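Local coordinates for protein NAD-dependent epimerase/dehydratase (Veillonella parvula DSM 2008, PDB 3R6D) that probably binds a nicotinamide dinucleotide on a Rossmann-type fold and is likely to act as an NAD-dependent epimerase or dehydratase, at residues G12-I17 against R38-R43; G110-F115 against I151-W156; S90-L95 against N140-S145; T27-H32 against A188-L193. One frame throughout, in Å; residues are numbered along the deposited sequence. Where two conformers were deposited one is given.

Contact 1 (G12-I17 against R38-R43); sequences GAAGQI and RQLKTR
Ala14 meets Arg43 and Leu40 through its one methyl group, and Ala13 adds a second methyl against Leu40. The apolar part is small. Ala13 CB lies 3.9 Å from Leu40 CD1, and Ala14 CB lies 4.0 Å from Leu40 CD2. The leucine thus spends one branch on each alanine. Its CG is anti to the carbonyl carbon (chi1 -66°), which brings the fork of the chain up to the loop. Leu35 of strand 33-37 touches both Ala13 and Leu40 from the sheet side.

Residues 12-17 form the loop between strand 8-11 and helix 22-28. In a Rossmann fold this is the glycine-rich loop that usually passes under the cofactor's diphosphate. The sequence Gly12-Ala13-Ala14-Gly15 is consistent with that role. It makes a type I turn, closed by Gly15 N to Gly12 O. Residues 38-43 follow strand 33-37, where relatives commonly bind the adenosine ribose.

No hydrogen bond crosses the contact. Arg43 lays its guanidinium over Ala14 CB, which is 3.6 Å from NH2 and off toward the rim of the group. Arg38 NH2 sits over the opposite face. The group is held from within its own segment. Arg43 NH1 donates to Arg38 O at 2.9 Å, almost in the guanidinium plane, with an N-H...O angle of 163°. That bond probably limits the rotation of the group. The bend at chi3 (68°) turns the chain back toward Arg38.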
# COMPACT_ATOMS: atom_id res chain seq x y z
N GLY A 12 -0.36 8.98 -1.66
CA GLY A 12 0.81 8.80 -0.79
C GLY A 12 2.07 8.60 -1.63
O GLY A 12 2.98 7.88 -1.22
N ALA A 13 2.15 9.26 -2.78
CA ALA A 13 3.19 8.99 -3.76
C ALA A 13 4.60 9.23 -3.29
O ALA A 13 5.54 8.67 -3.86
CB ALA A 13 2.93 9.79 -5.03
N ALA A 14 4.78 10.10 -2.29
CA ALA A 14 6.14 10.37 -1.82
C ALA A 14 6.67 9.34 -0.80
O ALA A 14 7.85 9.36 -0.45
CB ALA A 14 6.23 11.78 -1.24
N GLY A 15 5.82 8.42 -0.35
CA GLY A 15 6.28 7.41 0.58
C GLY A 15 7.28 6.45 -0.05
O GLY A 15 7.35 6.33 -1.29
N GLN A 16 8.09 5.80 0.77
CA GLN A 16 9.17 4.97 0.25
C GLN A 16 8.70 3.82 -0.59
O GLN A 16 9.24 3.59 -1.68
CB GLN A 16 10.06 4.47 1.38
CG GLN A 16 10.99 5.52 2.02
CD GLN A 16 12.02 4.86 2.93
OE1 GLN A 16 12.89 4.16 2.45
NE2 GLN A 16 11.90 5.06 4.24
N ILE A 17 7.75 3.01 -0.08
CA ILE A 17 7.21 1.95 -0.92
C ILE A 17 6.57 2.51 -2.18
O ILE A 17 6.79 1.96 -3.27
CB ILE A 17 6.22 1.08 -0.15
CG1 ILE A 17 6.99 0.21 0.84
CG2 ILE A 17 5.34 0.23 -1.10
CD1 ILE A 17 6.07 -0.55 1.80
N ARG A 38 1.49 16.61 -2.46
CA ARG A 38 1.96 17.97 -2.16
C ARG A 38 3.44 18.06 -2.52
O ARG A 38 4.22 17.22 -2.08
CB ARG A 38 1.72 18.24 -0.69
CG ARG A 38 2.23 19.60 -0.25
CD ARG A 38 2.21 19.73 1.28
NE ARG A 38 3.23 18.88 1.91
CZ ARG A 38 2.99 17.78 2.61
NH1 ARG A 38 1.75 17.29 2.78
NH2 ARG A 38 4.03 17.14 3.14
N GLN A 39 3.82 19.08 -3.29
CA GLN A 39 5.25 19.31 -3.63
C GLN A 39 5.93 18.07 -4.18
O GLN A 39 7.10 17.84 -3.94
CB GLN A 39 6.06 19.90 -2.45
CG GLN A 39 5.60 21.32 -2.12
CD GLN A 39 5.83 22.25 -3.31
OE1 GLN A 39 6.93 22.26 -3.91
NE2 GLN A 39 4.83 23.06 -3.64
N LEU A 40 5.20 17.28 -4.96
CA LEU A 40 5.78 16.03 -5.45
C LEU A 40 6.92 16.29 -6.41
O LEU A 40 7.81 15.43 -6.56
CB LEU A 40 4.74 15.15 -6.12
CG LEU A 40 3.65 14.61 -5.18
CD1 LEU A 40 2.86 13.58 -5.96
CD2 LEU A 40 4.23 14.02 -3.93
N LYS A 41 6.95 17.44 -7.09
CA LYS A 41 8.03 17.65 -8.05
C LYS A 41 9.38 17.88 -7.37
O LYS A 41 10.42 17.81 -8.03
CB LYS A 41 7.71 18.80 -9.02
CG LYS A 41 6.44 18.57 -9.85
CD LYS A 41 6.17 19.78 -10.76
CE LYS A 41 4.98 19.58 -11.65
NZ LYS A 41 4.98 20.61 -12.74
N THR A 42 9.40 18.14 -6.05
CA THR A 42 10.65 18.20 -5.32
C THR A 42 10.85 16.98 -4.43
O THR A 42 11.99 16.62 -4.16
CB THR A 42 10.79 19.50 -4.49
OG1 THR A 42 9.91 19.43 -3.36
CG2 THR A 42 10.51 20.75 -5.38
N ARG A 43 9.79 16.35 -3.95
CA ARG A 43 9.93 15.25 -2.99
C ARG A 43 10.22 13.90 -3.66
O ARG A 43 10.57 12.92 -2.98
CB ARG A 43 8.62 15.13 -2.18
CG ARG A 43 8.42 16.35 -1.29
CD ARG A 43 7.03 16.35 -0.70
NE ARG A 43 6.83 15.27 0.25
CZ ARG A 43 5.63 14.86 0.64
NH1 ARG A 43 4.53 15.37 0.10
NH2 ARG A 43 5.52 13.92 1.58

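Contact 2 (G110-F115 against I151-W156); sequences GLSGEF and ILRLTW
The guanidinium of Arg153 takes the Glu114 carboxylate at its edge, and the two planes stand 61° apart. Arg153 NH1 donates to Glu114 OE2 at 3.0 Å in a salt bridge. The bond is bent, with an N-H...O angle of 144°, and NH1 comes from above the carboxylate plane. On the opposite face Gly110 N reaches the same OE2, also at 3.0 Å and nearly straight. The ring of Phe115 has Gly110 N over one face, offset toward the rim. Its CZ lies 3.6 Å from Thr155 OG1, which approaches obliquely.

The other carboxylate oxygen is used too. Ser112 N donates to Glu114 OE1 on the syn side at 2.8 Å. Three N-H groups therefore grip this buried carboxylate, two of them from its own loop. Glu114 CG stands between the backbone N and the carbonyl carbon (chi1 71°), and a further bend at chi2 folds the acid back over its own loop. With an alanine here, Arg153 NH1 is likely to lose its charged mate, and the amides of Gly110 and Ser112 the carboxylate they share.

Both residues from the strand have second partners. Arg153 NH2 binds Ser205 O on the neighbouring strand 204-209, and Thr155 OG1 binds Asp177 O. Phe175 meets the Phe115 ring edge-to-face. The contact joins the loop after strand 102-108 to the adjacent parallel strand 148-158, near the C-terminal ends of the strands, the side on which Rossmann-fold enzymes usually build their active site.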
# COMPACT_ATOMS: atom_id res chain seq x y z
N GLY A 110 -0.71 -6.77 12.75
CA GLY A 110 -0.87 -6.80 14.19
C GLY A 110 -2.22 -6.35 14.70
O GLY A 110 -2.49 -6.52 15.90
N LEU A 111 -3.07 -5.82 13.81
CA LEU A 111 -4.43 -5.33 14.18
C LEU A 111 -5.57 -6.38 14.05
O LEU A 111 -6.75 -6.07 14.30
CB LEU A 111 -4.78 -4.09 13.37
CG LEU A 111 -3.82 -2.93 13.34
CD1 LEU A 111 -4.45 -1.83 12.47
CD2 LEU A 111 -3.51 -2.46 14.79
N SER A 112 -5.24 -7.59 13.62
CA SER A 112 -6.22 -8.70 13.50
C SER A 112 -5.80 -9.85 14.41
O SER A 112 -6.14 -11.03 14.14
CB SER A 112 -6.25 -9.20 12.05
OG SER A 112 -6.66 -8.16 11.16
N GLY A 113 -5.14 -9.53 15.53
CA GLY A 113 -4.68 -10.58 16.47
C GLY A 113 -3.72 -11.58 15.89
O GLY A 113 -3.61 -12.72 16.38
N GLU A 114 -2.97 -11.20 14.85
CA GLU A 114 -2.24 -12.20 14.11
C GLU A 114 -0.79 -12.39 14.57
O GLU A 114 -0.17 -13.39 14.20
CB GLU A 114 -2.33 -11.95 12.57
CG GLU A 114 -1.56 -10.75 12.02
CD GLU A 114 -2.31 -9.45 12.04
OE1 GLU A 114 -2.91 -9.08 13.07
OE2 GLU A 114 -2.24 -8.73 11.01
N PHE A 115 -0.21 -11.45 15.32
CA PHE A 115 1.18 -11.58 15.76
C PHE A 115 1.25 -12.45 17.01
O PHE A 115 0.35 -12.40 17.85
CB PHE A 115 1.76 -10.19 16.13
CG PHE A 115 2.35 -9.38 14.99
CD1 PHE A 115 2.91 -9.95 13.86
CD2 PHE A 115 2.44 -8.01 15.14
CE1 PHE A 115 3.51 -9.14 12.86
CE2 PHE A 115 3.03 -7.23 14.16
CZ PHE A 115 3.59 -7.79 13.03
N ILE A 151 -6.06 -5.14 1.07
CA ILE A 151 -5.24 -4.53 2.11
C ILE A 151 -4.00 -5.38 2.25
O ILE A 151 -4.09 -6.61 2.32
CB ILE A 151 -6.03 -4.43 3.42
CG1 ILE A 151 -7.20 -3.42 3.26
CG2 ILE A 151 -5.09 -4.07 4.58
CD1 ILE A 151 -8.21 -3.51 4.38
N LEU A 152 -2.82 -4.74 2.28
CA LEU A 152 -1.56 -5.43 2.54
C LEU A 152 -1.13 -5.11 3.95
O LEU A 152 -0.83 -3.96 4.27
CB LEU A 152 -0.48 -5.01 1.50
CG LEU A 152 -0.91 -5.30 0.04
CD1 LEU A 152 0.20 -4.76 -0.86
CD2 LEU A 152 -1.15 -6.76 -0.17
N ARG A 153 -1.17 -6.11 4.83
CA ARG A 153 -0.76 -5.94 6.22
C ARG A 153 0.74 -6.15 6.34
O ARG A 153 1.21 -7.29 6.25
CB ARG A 153 -1.50 -6.92 7.14
CG ARG A 153 -2.99 -6.64 7.26
CD ARG A 153 -3.72 -7.72 8.02
NE ARG A 153 -3.93 -8.92 7.22
CZ ARG A 153 -3.47 -10.13 7.51
NH1 ARG A 153 -2.59 -10.32 8.51
NH2 ARG A 153 -3.84 -11.17 6.76
N LEU A 154 1.50 -5.06 6.47
CA LEU A 154 2.96 -5.16 6.45
C LEU A 154 3.50 -5.27 7.84
O LEU A 154 3.09 -4.54 8.74
CB LEU A 154 3.58 -3.94 5.76
CG LEU A 154 3.03 -3.61 4.36
CD1 LEU A 154 3.87 -2.52 3.72
CD2 LEU A 154 3.01 -4.86 3.45
N THR A 155 4.47 -6.18 8.01
CA THR A 155 5.28 -6.23 9.22
C THR A 155 6.38 -5.14 9.13
O THR A 155 6.27 -4.25 8.29
CB THR A 155 5.75 -7.65 9.47
OG1 THR A 155 6.41 -7.69 10.75
CG2 THR A 155 6.68 -8.18 8.37
N TRP A 156 7.35 -5.16 10.04
CA TRP A 156 8.27 -4.02 10.19
C TRP A 156 9.20 -3.88 8.99
O TRP A 156 9.82 -4.85 8.57
CB TRP A 156 9.08 -4.22 11.48
CG TRP A 156 8.22 -3.91 12.70
CD1 TRP A 156 7.44 -4.79 13.42
CD2 TRP A 156 7.99 -2.63 13.25
NE1 TRP A 156 6.76 -4.11 14.41
CE2 TRP A 156 7.08 -2.78 14.32
CE3 TRP A 156 8.49 -1.34 12.95
CZ2 TRP A 156 6.66 -1.69 15.10
CZ3 TRP A 156 8.08 -0.26 13.73
CH2 TRP A 156 7.18 -0.44 14.81

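Contact 3 (S90-L95 against N140-S145); sequences SIVKAL and NVLRES
Val92 carries this contact for residues 90-95, facing Val141, Leu142 and Ser145.

At Val92 the two methyl groups divide the work. CG2 lies 4.2 Å from Val141 CG1 and as far from Leu142 CD1. CG1 goes the other way and lies 4.0 Å from Ser145 CB. With CG1 anti to the backbone N (chi1 165°), the fork straddles the last turn of the other helix. The side chains of Val92 and Val141 run at a slant to each other.

Helices 85-96 and 129-144 are neighbours on one side of the sheet of the Rossmann-type fold, beside its parallel strands. Each precedes a strand of that sheet, 102-108 and 148-158. Met88, one turn before Val92, also touches Val141 and Leu142.

The residues around Val92 turn to other parts of the fold, Ile91 to Phe61, Ala94 to Leu67 and Leu95 to Val71. At the end of the partner segment, Ser145 OG donates to Leu142 O at 2.7 Å, in the carbonyl plane and on a lone pair. Leu142 O also accepts from Ser145 N at 3.1 Å.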
# COMPACT_ATOMS: atom_id res chain seq x y z
N SER A 90 -12.49 9.99 2.80
CA SER A 90 -12.44 10.93 1.66
C SER A 90 -11.98 10.23 0.37
O SER A 90 -12.51 10.52 -0.71
CB SER A 90 -11.53 12.09 1.97
OG SER A 90 -12.09 12.88 3.00
N ILE A 91 -11.01 9.31 0.49
CA ILE A 91 -10.52 8.54 -0.65
C ILE A 91 -11.64 7.63 -1.17
O ILE A 91 -11.92 7.60 -2.35
CB ILE A 91 -9.27 7.72 -0.25
CG1 ILE A 91 -8.11 8.69 -0.01
CG2 ILE A 91 -8.94 6.70 -1.35
CD1 ILE A 91 -6.95 8.04 0.69
N VAL A 92 -12.30 6.91 -0.26
CA VAL A 92 -13.39 6.06 -0.68
C VAL A 92 -14.49 6.84 -1.40
O VAL A 92 -15.00 6.38 -2.42
CB VAL A 92 -13.94 5.30 0.54
CG1 VAL A 92 -15.29 4.69 0.26
CG2 VAL A 92 -12.95 4.18 0.99
N LYS A 93 -14.83 8.02 -0.86
CA LYS A 93 -15.84 8.88 -1.47
C LYS A 93 -15.43 9.31 -2.87
O LYS A 93 -16.22 9.26 -3.79
CB LYS A 93 -16.15 10.07 -0.57
CG LYS A 93 -17.08 11.11 -1.20
CD LYS A 93 -17.23 12.32 -0.30
CE LYS A 93 -18.31 12.09 0.75
NZ LYS A 93 -18.80 13.40 1.30
N ALA A 94 -14.17 9.73 -3.04
CA ALA A 94 -13.69 10.15 -4.37
C ALA A 94 -13.71 9.00 -5.36
O ALA A 94 -14.13 9.16 -6.50
CB ALA A 94 -12.32 10.73 -4.29
N LEU A 95 -13.25 7.81 -4.94
CA LEU A 95 -13.28 6.67 -5.85
C LEU A 95 -14.74 6.32 -6.21
O LEU A 95 -15.04 6.06 -7.38
CB LEU A 95 -12.58 5.43 -5.22
CG LEU A 95 -11.03 5.36 -5.46
CD1 LEU A 95 -10.22 6.51 -4.89
CD2 LEU A 95 -10.54 4.05 -4.90
N ASN A 140 -10.93 -0.13 8.85
CA ASN A 140 -12.38 -0.35 8.97
C ASN A 140 -13.14 0.37 7.88
O ASN A 140 -14.04 -0.21 7.29
CB ASN A 140 -12.90 0.11 10.34
CG ASN A 140 -12.37 -0.76 11.47
OD1 ASN A 140 -11.82 -1.85 11.24
ND2 ASN A 140 -12.55 -0.29 12.71
N VAL A 141 -12.76 1.63 7.59
CA VAL A 141 -13.47 2.38 6.54
C VAL A 141 -13.34 1.62 5.21
O VAL A 141 -14.30 1.50 4.43
CB VAL A 141 -12.94 3.83 6.40
CG1 VAL A 141 -13.45 4.48 5.10
CG2 VAL A 141 -13.39 4.66 7.63
N LEU A 142 -12.13 1.15 4.89
CA LEU A 142 -11.94 0.48 3.60
C LEU A 142 -12.71 -0.85 3.53
O LEU A 142 -13.37 -1.16 2.54
CB LEU A 142 -10.46 0.32 3.27
CG LEU A 142 -10.15 -0.27 1.90
CD1 LEU A 142 -10.81 0.53 0.75
CD2 LEU A 142 -8.63 -0.33 1.72
N ARG A 143 -12.66 -1.63 4.61
CA ARG A 143 -13.42 -2.91 4.62
C ARG A 143 -14.95 -2.75 4.53
O ARG A 143 -15.65 -3.62 4.02
CB ARG A 143 -13.10 -3.75 5.83
CG ARG A 143 -11.67 -4.15 5.89
CD ARG A 143 -11.40 -5.13 7.10
NE ARG A 143 -11.94 -4.68 8.41
CZ ARG A 143 -11.68 -5.27 9.60
NH1 ARG A 143 -10.85 -6.31 9.69
NH2 ARG A 143 -12.25 -4.80 10.71
N GLU A 144 -15.45 -1.65 5.07
CA GLU A 144 -16.89 -1.30 4.99
C GLU A 144 -17.34 -0.79 3.64
O GLU A 144 -18.54 -0.69 3.36
CB GLU A 144 -17.24 -0.25 6.06
CG GLU A 144 -17.05 -0.74 7.48
CD GLU A 144 -16.94 0.40 8.49
OE1 GLU A 144 -17.08 1.61 8.13
OE2 GLU A 144 -16.70 0.07 9.68
N SER A 145 -16.37 -0.39 2.81
CA SER A 145 -16.67 0.08 1.52
C SER A 145 -17.12 -1.04 0.66
O SER A 145 -16.96 -2.23 1.00
CB SER A 145 -15.44 0.77 0.95
OG SER A 145 -14.57 -0.16 0.29

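Contact 4 (T27-H32 against A188-L193); sequences TYTDMH and AIFDIL
Phe190 CE1 is the meeting point of Tyr28 and Thr29, where the C-terminal end of helix 22-28 comes up against helix 182-193. Helix 22-28 is the one that follows the glycine-rich loop of the Rossmann-type fold.

The tight part is small. Tyr28 CB and Thr29 CG2 each lie 3.7 Å from Phe190 CE1. Both approach the ring obliquely. Phe190 CG is anti to the backbone N (chi1 178°), which carries the ring out from its helix to Thr29, just past the end of helix 22-28. The ring also stacks with that of His194, which touches Thr29 as well.

Deeper in, the packing is looser. Met31, a selenomethionine here, and Leu193 are both buried and point toward the opposite segment, but Met31 SE and Leu193 CD1 approach each other only to 4.6 Å. Leu193 also touches Val76 and Ile104 of the sheet.

The solvent side belongs to Tyr28. Its ring leads away from Phe190 and lies with one face over Thr27 CG2, 3.5 Å from the ring plane. Thr29 holds the chain as it leaves the helix. Its OG1 is bonded to Leu25 O and, as acceptor from Met31 N, makes an ST turn. With a glycine here, a gap would probably open beside Phe190 CE1, and Met31 N and Leu25 O would lose the hydroxyl that holds the chain. In that turn, Met31 N donates to Thr29 OG1 at 3.0 Å, with an N-H...O angle of 165°.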
# COMPACT_ATOMS: atom_id res chain seq x y z
N THR A 27 10.02 0.85 -15.02
CA THR A 27 11.05 0.01 -15.62
C THR A 27 10.47 -1.25 -16.25
O THR A 27 10.90 -1.67 -17.34
CB THR A 27 12.10 -0.36 -14.57
OG1 THR A 27 12.70 0.85 -14.12
CG2 THR A 27 13.18 -1.26 -15.16
N TYR A 28 9.46 -1.86 -15.61
CA TYR A 28 9.07 -3.22 -15.91
C TYR A 28 7.66 -3.35 -16.47
O TYR A 28 7.22 -4.48 -16.69
CB TYR A 28 9.21 -4.15 -14.66
CG TYR A 28 10.66 -4.26 -14.23
CD1 TYR A 28 11.60 -4.95 -15.03
CD2 TYR A 28 11.10 -3.66 -13.07
CE1 TYR A 28 12.93 -5.03 -14.65
CE2 TYR A 28 12.44 -3.78 -12.66
CZ TYR A 28 13.34 -4.45 -13.47
OH TYR A 28 14.68 -4.55 -13.09
N THR A 29 6.96 -2.22 -16.67
CA THR A 29 5.65 -2.25 -17.32
C THR A 29 5.49 -1.06 -18.26
O THR A 29 6.32 -0.16 -18.27
CB THR A 29 4.48 -2.19 -16.27
OG1 THR A 29 4.24 -0.84 -15.87
CG2 THR A 29 4.70 -3.08 -15.06
N ASP A 30 4.41 -1.03 -19.04
CA ASP A 30 4.12 0.18 -19.83
C ASP A 30 2.96 0.97 -19.19
O ASP A 30 2.27 1.70 -19.88
CB ASP A 30 3.85 -0.15 -21.31
CG ASP A 30 4.05 1.05 -22.24
OD1 ASP A 30 5.03 1.82 -22.09
OD2 ASP A 30 3.24 1.20 -23.18
N MSE A 31 2.76 0.83 -17.88
CA MSE A 31 1.68 1.55 -17.21
C MSE A 31 1.89 3.05 -17.24
O MSE A 31 3.02 3.56 -17.22
CB MSE A 31 1.51 1.07 -15.76
CG MSE A 31 1.06 -0.40 -15.69
SE MSE A 31 0.76 -1.08 -13.93
CE MSE A 31 -0.53 -0.07 -13.62
N HIS A 32 0.77 3.76 -17.25
CA HIS A 32 0.74 5.20 -17.15
C HIS A 32 0.35 5.56 -15.73
O HIS A 32 -0.67 5.08 -15.21
CB HIS A 32 -0.25 5.74 -18.15
CG HIS A 32 0.23 5.70 -19.56
ND1 HIS A 32 0.61 4.55 -20.23
CD2 HIS A 32 0.48 6.72 -20.41
CE1 HIS A 32 0.99 4.87 -21.46
NE2 HIS A 32 0.92 6.17 -21.60
N ALA A 188 5.72 -7.98 -4.35
CA ALA A 188 4.37 -8.53 -4.12
C ALA A 188 3.29 -7.67 -4.81
O ALA A 188 2.39 -8.22 -5.45
CB ALA A 188 4.09 -8.67 -2.63
N ILE A 189 3.40 -6.34 -4.70
CA ILE A 189 2.42 -5.46 -5.36
C ILE A 189 2.47 -5.66 -6.88
O ILE A 189 1.44 -5.80 -7.55
CB ILE A 189 2.62 -3.98 -4.98
CG1 ILE A 189 2.47 -3.78 -3.46
CG2 ILE A 189 1.69 -3.10 -5.78
CD1 ILE A 189 3.17 -2.53 -2.99
N PHE A 190 3.69 -5.70 -7.44
CA PHE A 190 3.86 -5.95 -8.86
C PHE A 190 3.15 -7.25 -9.25
O PHE A 190 2.42 -7.31 -10.25
CB PHE A 190 5.36 -6.03 -9.15
CG PHE A 190 5.70 -6.32 -10.59
CD1 PHE A 190 5.99 -5.28 -11.47
CD2 PHE A 190 5.73 -7.62 -11.04
CE1 PHE A 190 6.34 -5.56 -12.81
CE2 PHE A 190 6.04 -7.91 -12.38
CZ PHE A 190 6.34 -6.87 -13.24
N ASP A 191 3.39 -8.30 -8.47
CA ASP A 191 2.82 -9.62 -8.78
C ASP A 191 1.29 -9.57 -8.74
O ASP A 191 0.62 -10.14 -9.61
CB ASP A 191 3.36 -10.68 -7.84
CG ASP A 191 4.83 -10.98 -8.09
OD1 ASP A 191 5.34 -10.63 -9.18
OD2 ASP A 191 5.50 -11.57 -7.21
N ILE A 192 0.71 -8.85 -7.76
CA ILE A 192 -0.73 -8.71 -7.70
C ILE A 192 -1.29 -8.03 -8.96
O ILE A 192 -2.34 -8.42 -9.49
CB ILE A 192 -1.11 -7.99 -6.41
CG1 ILE A 192 -0.82 -8.89 -5.22
CG2 ILE A 192 -2.57 -7.57 -6.42
CD1 ILE A 192 -0.89 -8.20 -3.87
N LEU A 193 -0.58 -6.99 -9.41
CA LEU A 193 -0.99 -6.25 -10.61
C LEU A 193 -0.87 -7.05 -11.91
O LEU A 193 -1.40 -6.63 -12.93
CB LEU A 193 -0.20 -4.95 -10.73
CG LEU A 193 -0.51 -3.88 -9.67
CD1 LEU A 193 0.58 -2.81 -9.63
CD2 LEU A 193 -1.90 -3.28 -9.89

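Contact 2 is the buried one and the only one with a salt bridge across it. Contacts 1 and 3 are partly buried, and contact 4 lies at the surface. These three meet through apolar carbons, with a guanidinium face added in contact 1. Contacts 2 and 3 share consecutive elements: Ile151 of strand 148-158 packs on Leu142 and Arg143 of helix 129-144. Contact 4 reaches the same strand from helix 182-193, as Leu152 meets Ile189 and Ile192. Contact 1 touches contacts 2 and 4 through Ile17, on Leu154 and Ile189. Contacts 3 and 4 do not touch; their nearest atoms are about 12 Å apart.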